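Local structure of Mll7089 protein (Mesorhizobium loti, 2OZ8) at residues Arg9-Phe15 with Val31-Glu37; Thr245-Glu251 with Ala267-His273. The protein is probably a magnesium-dependent hydro-lyase of the mandelate racemase/enolase group, its own substrate unknown. All blocks are in the same frame, centred on the assembly; numbering follows the deposited sequence.

Contact 1 of 2, residues Arg9-Phe15 with Val31-Glu37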
# COMPACT_ATOMS: atom_id res chain seq x y z
N ARG A 9 1.94 39.87 32.75
CA ARG A 9 0.85 40.84 32.90
C ARG A 9 -0.27 40.48 31.91
O ARG A 9 0.02 40.24 30.74
CB ARG A 9 1.41 42.23 32.62
CG ARG A 9 0.68 43.46 33.21
CD ARG A 9 1.40 44.79 32.70
NE ARG A 9 2.77 44.98 33.24
CZ ARG A 9 3.89 45.22 32.54
NH1 ARG A 9 3.90 45.33 31.21
NH2 ARG A 9 5.04 45.37 33.20
N ILE A 10 -1.52 40.42 32.37
CA ILE A 10 -2.64 40.14 31.47
C ILE A 10 -3.61 41.32 31.37
O ILE A 10 -4.20 41.76 32.37
CB ILE A 10 -3.42 38.88 31.87
CG1 ILE A 10 -2.49 37.66 32.09
CG2 ILE A 10 -4.56 38.58 30.83
CD1 ILE A 10 -2.03 36.96 30.85
N THR A 11 -3.83 41.82 30.17
CA THR A 11 -4.82 42.86 30.00
C THR A 11 -5.96 42.38 29.13
O THR A 11 -5.75 42.09 27.94
CB THR A 11 -4.21 44.15 29.41
OG1 THR A 11 -3.03 44.48 30.13
CG2 THR A 11 -5.17 45.27 29.57
N ARG A 12 -7.15 42.33 29.71
CA ARG A 12 -8.32 41.82 29.03
C ARG A 12 -9.07 42.90 28.22
O ARG A 12 -9.31 43.98 28.73
CB ARG A 12 -9.23 41.18 30.05
CG ARG A 12 -10.33 40.36 29.49
CD ARG A 12 -11.37 40.10 30.54
NE ARG A 12 -12.50 39.34 30.01
CZ ARG A 12 -13.51 39.86 29.32
NH1 ARG A 12 -13.55 41.17 29.07
NH2 ARG A 12 -14.51 39.08 28.92
N PHE A 13 -9.42 42.58 26.97
CA PHE A 13 -10.26 43.39 26.09
C PHE A 13 -11.54 42.62 25.63
O PHE A 13 -11.55 41.38 25.45
CB PHE A 13 -9.46 43.86 24.87
CG PHE A 13 -8.19 44.64 25.23
CD1 PHE A 13 -8.24 46.00 25.51
CD2 PHE A 13 -6.97 44.00 25.32
CE1 PHE A 13 -7.09 46.71 25.87
CE2 PHE A 13 -5.82 44.70 25.66
CZ PHE A 13 -5.88 46.05 25.94
N GLN A 14 -12.63 43.34 25.44
CA GLN A 14 -13.86 42.72 24.96
C GLN A 14 -14.63 43.88 24.32
O GLN A 14 -15.13 44.74 25.02
CB GLN A 14 -14.66 42.07 26.09
CG GLN A 14 -16.00 41.42 25.62
CD GLN A 14 -16.90 40.89 26.77
OE1 GLN A 14 -16.53 40.88 27.94
NE2 GLN A 14 -18.08 40.47 26.42
N PHE A 15 -14.67 43.91 22.99
CA PHE A 15 -15.25 45.03 22.25
C PHE A 15 -16.01 44.63 20.99
O PHE A 15 -15.76 43.58 20.43
CB PHE A 15 -14.19 46.07 21.92
CG PHE A 15 -12.99 45.53 21.15
CD1 PHE A 15 -12.90 45.70 19.75
CD2 PHE A 15 -11.90 44.94 21.82
CE1 PHE A 15 -11.74 45.31 19.02
CE2 PHE A 15 -10.74 44.51 21.11
CZ PHE A 15 -10.67 44.70 19.69
N VAL A 31 -15.01 40.98 19.67
CA VAL A 31 -13.65 40.53 19.74
C VAL A 31 -13.36 40.27 21.21
O VAL A 31 -13.66 41.10 22.06
CB VAL A 31 -12.72 41.60 19.28
CG1 VAL A 31 -11.29 41.09 19.29
CG2 VAL A 31 -13.12 42.08 17.89
N ASN A 32 -12.78 39.12 21.50
CA ASN A 32 -12.41 38.76 22.86
C ASN A 32 -10.94 38.43 22.89
O ASN A 32 -10.53 37.47 22.26
CB ASN A 32 -13.24 37.57 23.28
CG ASN A 32 -14.58 37.99 23.86
OD1 ASN A 32 -14.68 38.31 25.04
ND2 ASN A 32 -15.62 37.96 23.05
N VAL A 33 -10.12 39.27 23.54
CA VAL A 33 -8.66 39.18 23.42
C VAL A 33 -7.97 39.77 24.64
O VAL A 33 -8.43 40.78 25.20
CB VAL A 33 -8.14 39.82 22.08
CG1 VAL A 33 -8.36 41.34 22.03
CG2 VAL A 33 -6.72 39.50 21.83
N ALA A 34 -6.90 39.11 25.09
CA ALA A 34 -6.10 39.59 26.18
C ALA A 34 -4.62 39.66 25.78
O ALA A 34 -4.09 38.74 25.13
CB ALA A 34 -6.29 38.73 27.42
N ALA A 35 -3.96 40.75 26.16
CA ALA A 35 -2.55 40.91 25.92
C ALA A 35 -1.82 40.21 27.03
O ALA A 35 -2.20 40.29 28.17
CB ALA A 35 -2.17 42.38 25.86
N LEU A 36 -0.80 39.45 26.65
CA LEU A 36 0.02 38.72 27.55
C LEU A 36 1.37 39.38 27.42
O LEU A 36 1.93 39.48 26.32
CB LEU A 36 0.10 37.25 27.12
CG LEU A 36 1.21 36.43 27.80
CD1 LEU A 36 0.93 36.29 29.29
CD2 LEU A 36 1.40 35.06 27.12
N GLU A 37 1.87 39.90 28.54
CA GLU A 37 3.17 40.56 28.53
C GLU A 37 4.08 39.78 29.43
O GLU A 37 3.72 39.46 30.58
CB GLU A 37 3.08 42.00 28.96
CG GLU A 37 2.59 42.96 27.88
CD GLU A 37 2.31 44.35 28.46
OE1 GLU A 37 2.85 45.35 27.94
OE2 GLU A 37 1.58 44.44 29.45
O HOH W 1 -0.99 42.87 29.45
O HOH W 2 -12.58 39.05 26.31
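Q14 OE1 is gripped from within its own strand by both terminal nitrogens of R12, NH2 at 2.9 Å and NH1 at 3.2 Å, while N32 lies alongside Q14 with OD1 3.4 Å from Q14 CG. A water joins N32 OD1 to F13 O, bonding N32 OD1 at 2.6 Å and sitting over one face of the R12 guanidinium. P58 O takes R12 NE and L364 O takes Q14 NE2, so this buried polar cluster ties the strands to the loop at P58 and the C-terminal chain at L364. On the other face of the sheet the F15 ring lies flat over V31, whose CB is 3.8 Å from the ring centroid. F15 CG sits between backbone N and carbonyl carbon (chi1 56°), which folds the ring back across the valine. At the far end R9 NH1 reaches E37 OE2 at 3.0 Å from above the carboxylate plane, with the two groups' planes 79° apart; R355 holds E37 OE1. I10 CD1 and L36 CD1 meet on the face that helix 60-70 packs against. Eight backbone hydrogen bonds zip R9-F15 to V31-E37 in an unbroken antiparallel register, as in the N-terminal meander sheet of the enolase superfamily capping domain.

Contact 2 of 2, residues Thr245-Glu251 with Ala267-His273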
# COMPACT_ATOMS: atom_id res chain seq x y z
N THR A 245 -6.25 24.66 -10.22
CA THR A 245 -6.09 25.51 -9.07
C THR A 245 -5.50 24.72 -7.94
O THR A 245 -5.39 23.50 -8.07
CB THR A 245 -7.43 26.23 -8.64
OG1 THR A 245 -7.14 27.18 -7.64
CG2 THR A 245 -8.45 25.29 -8.05
N GLN A 246 -5.16 25.38 -6.83
CA GLN A 246 -4.51 24.74 -5.68
C GLN A 246 -5.48 24.47 -4.54
O GLN A 246 -6.38 25.26 -4.32
CB GLN A 246 -3.38 25.62 -5.17
CG GLN A 246 -2.16 25.68 -6.11
CD GLN A 246 -1.15 26.75 -5.70
OE1 GLN A 246 -0.02 26.46 -5.37
NE2 GLN A 246 -1.59 28.01 -5.72
N ILE A 247 -5.29 23.34 -3.84
CA ILE A 247 -6.08 22.98 -2.69
C ILE A 247 -5.31 23.34 -1.43
O ILE A 247 -4.30 22.72 -1.10
CB ILE A 247 -6.40 21.47 -2.69
CG1 ILE A 247 -7.00 21.00 -4.05
CG2 ILE A 247 -7.28 21.09 -1.51
CD1 ILE A 247 -8.41 21.57 -4.37
N ASN A 248 -5.80 24.34 -0.71
CA ASN A 248 -5.06 24.92 0.39
C ASN A 248 -5.71 24.31 1.61
O ASN A 248 -6.90 24.34 1.74
CB ASN A 248 -5.17 26.45 0.29
CG ASN A 248 -4.38 27.20 1.36
OD1 ASN A 248 -4.31 26.78 2.49
ND2 ASN A 248 -3.80 28.35 0.99
N SER A 249 -4.93 23.72 2.50
CA SER A 249 -5.50 22.92 3.59
C SER A 249 -4.73 23.07 4.88
O SER A 249 -3.56 23.34 4.87
CB SER A 249 -5.51 21.43 3.24
OG SER A 249 -6.64 20.83 3.85
N GLY A 250 -5.42 22.89 5.99
CA GLY A 250 -4.79 22.72 7.30
C GLY A 250 -5.45 23.46 8.45
O GLY A 250 -4.92 23.43 9.57
N GLU A 251 -6.57 24.15 8.18
CA GLU A 251 -7.31 24.89 9.22
C GLU A 251 -7.78 23.91 10.28
O GLU A 251 -8.16 22.77 9.97
CB GLU A 251 -8.52 25.67 8.64
CG GLU A 251 -9.20 26.72 9.58
CD GLU A 251 -8.50 28.12 9.60
OE1 GLU A 251 -7.26 28.12 9.68
OE2 GLU A 251 -9.18 29.20 9.54
N ALA A 267 -2.47 18.18 0.72
CA ALA A 267 -2.49 19.60 0.55
C ALA A 267 -1.59 19.97 -0.58
O ALA A 267 -0.46 19.48 -0.64
CB ALA A 267 -1.97 20.27 1.83
N ASP A 268 -2.06 20.83 -1.47
CA ASP A 268 -1.14 21.50 -2.38
C ASP A 268 -0.46 22.65 -1.66
O ASP A 268 0.67 22.98 -1.97
CB ASP A 268 -1.87 22.07 -3.59
CG ASP A 268 -2.44 21.02 -4.49
OD1 ASP A 268 -1.80 19.99 -4.76
OD2 ASP A 268 -3.56 21.24 -4.98
N ILE A 269 -1.16 23.29 -0.73
CA ILE A 269 -0.58 24.39 0.06
C ILE A 269 -0.98 24.13 1.51
O ILE A 269 -2.11 23.70 1.73
CB ILE A 269 -1.14 25.79 -0.29
CG1 ILE A 269 -0.98 26.13 -1.76
CG2 ILE A 269 -0.48 26.94 0.58
CD1 ILE A 269 -1.94 27.14 -2.17
N LEU A 270 -0.05 24.33 2.47
CA LEU A 270 -0.40 24.22 3.88
C LEU A 270 -0.71 25.61 4.48
O LEU A 270 0.15 26.48 4.34
CB LEU A 270 0.69 23.46 4.67
CG LEU A 270 0.57 23.36 6.22
CD1 LEU A 270 -0.43 22.32 6.63
CD2 LEU A 270 1.90 22.99 6.82
N ASN A 271 -1.91 25.87 5.04
CA ASN A 271 -2.15 27.17 5.74
C ASN A 271 -1.75 27.06 7.21
O ASN A 271 -1.96 26.04 7.84
CB ASN A 271 -3.60 27.64 5.64
CG ASN A 271 -3.78 29.15 5.98
OD1 ASN A 271 -4.45 29.50 6.99
ND2 ASN A 271 -3.25 30.05 5.12
N VAL A 272 -1.16 28.11 7.73
CA VAL A 272 -0.79 28.13 9.14
C VAL A 272 -1.12 29.48 9.72
O VAL A 272 -1.43 30.39 8.98
CB VAL A 272 0.74 27.83 9.39
CG1 VAL A 272 1.15 26.52 8.76
CG2 VAL A 272 1.61 28.98 8.89
N HIS A 273 -0.99 29.60 11.03
CA HIS A 273 -1.21 30.87 11.73
C HIS A 273 0.03 31.35 12.43
O HIS A 273 1.08 31.30 11.85
CB HIS A 273 -2.46 30.78 12.64
CG HIS A 273 -3.73 30.80 11.85
ND1 HIS A 273 -4.35 31.97 11.46
CD2 HIS A 273 -4.45 29.79 11.29
CE1 HIS A 273 -5.41 31.68 10.74
NE2 HIS A 273 -5.50 30.37 10.63
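I269 packs tightly against Q246 and N248: its CD1 lies 3.6 Å from Q246 CD, the two side chains crossing at about a right angle, and its CG2 is 3.6 Å from N248 ND2. N248 CG, trans to the backbone N (chi1 -177°), lays the amide against I269 CG2, and ND2 bonds S294. At the start of the strands I247 O accepts from both D268 N and I269 N, and I247 N gives its hydrogen to D268 OD2 at 3.0 Å on the anti lone pair. K204 of the second subunit forms a salt bridge to the same oxygen. The other end, past the strands, is looser and only partly buried: E251 and H273 meet through one bond, H273 NE2 to E251 OE1, 3.0 Å and 151° at the hydrogen. G250 has backbone angles (phi 138°) at which a CB would jam against the preceding carbonyl O. An alanine in place of E251 would probably leave H273 NE2 without its acceptor and the imidazole less firmly held. E251 is probably near the magnesium site, as in relatives. With N297 O on ND1 and E251 OE1 on NE2, in the ring plane, the imidazole is fixed in rotation.

How the contacts relate
Contact 1 comes first along the chain and closes before contact 2 opens; their centres lie 29 Å apart, on opposite sides of the chain's centre, and their nearest atoms are about 13 Å from each other. They share no sheet. Residues 9-15 and 31-37 belong to the antiparallel sheet of strands 5-17, 20-22, 27-40 and 45-52, whereas strands 246-249 and 269-272, within the segments of contact 2, are parallel neighbours in the barrel sheet, linked through helix 255-263 in a beta-alpha-beta unit. Contact 1 lies in the N-terminal domain and contact 2 in the barrel, consistent with the two-domain plan of the enolase superfamily. Contact 2 also reaches a second subunit, while no other chain of the assembly touches contact 1.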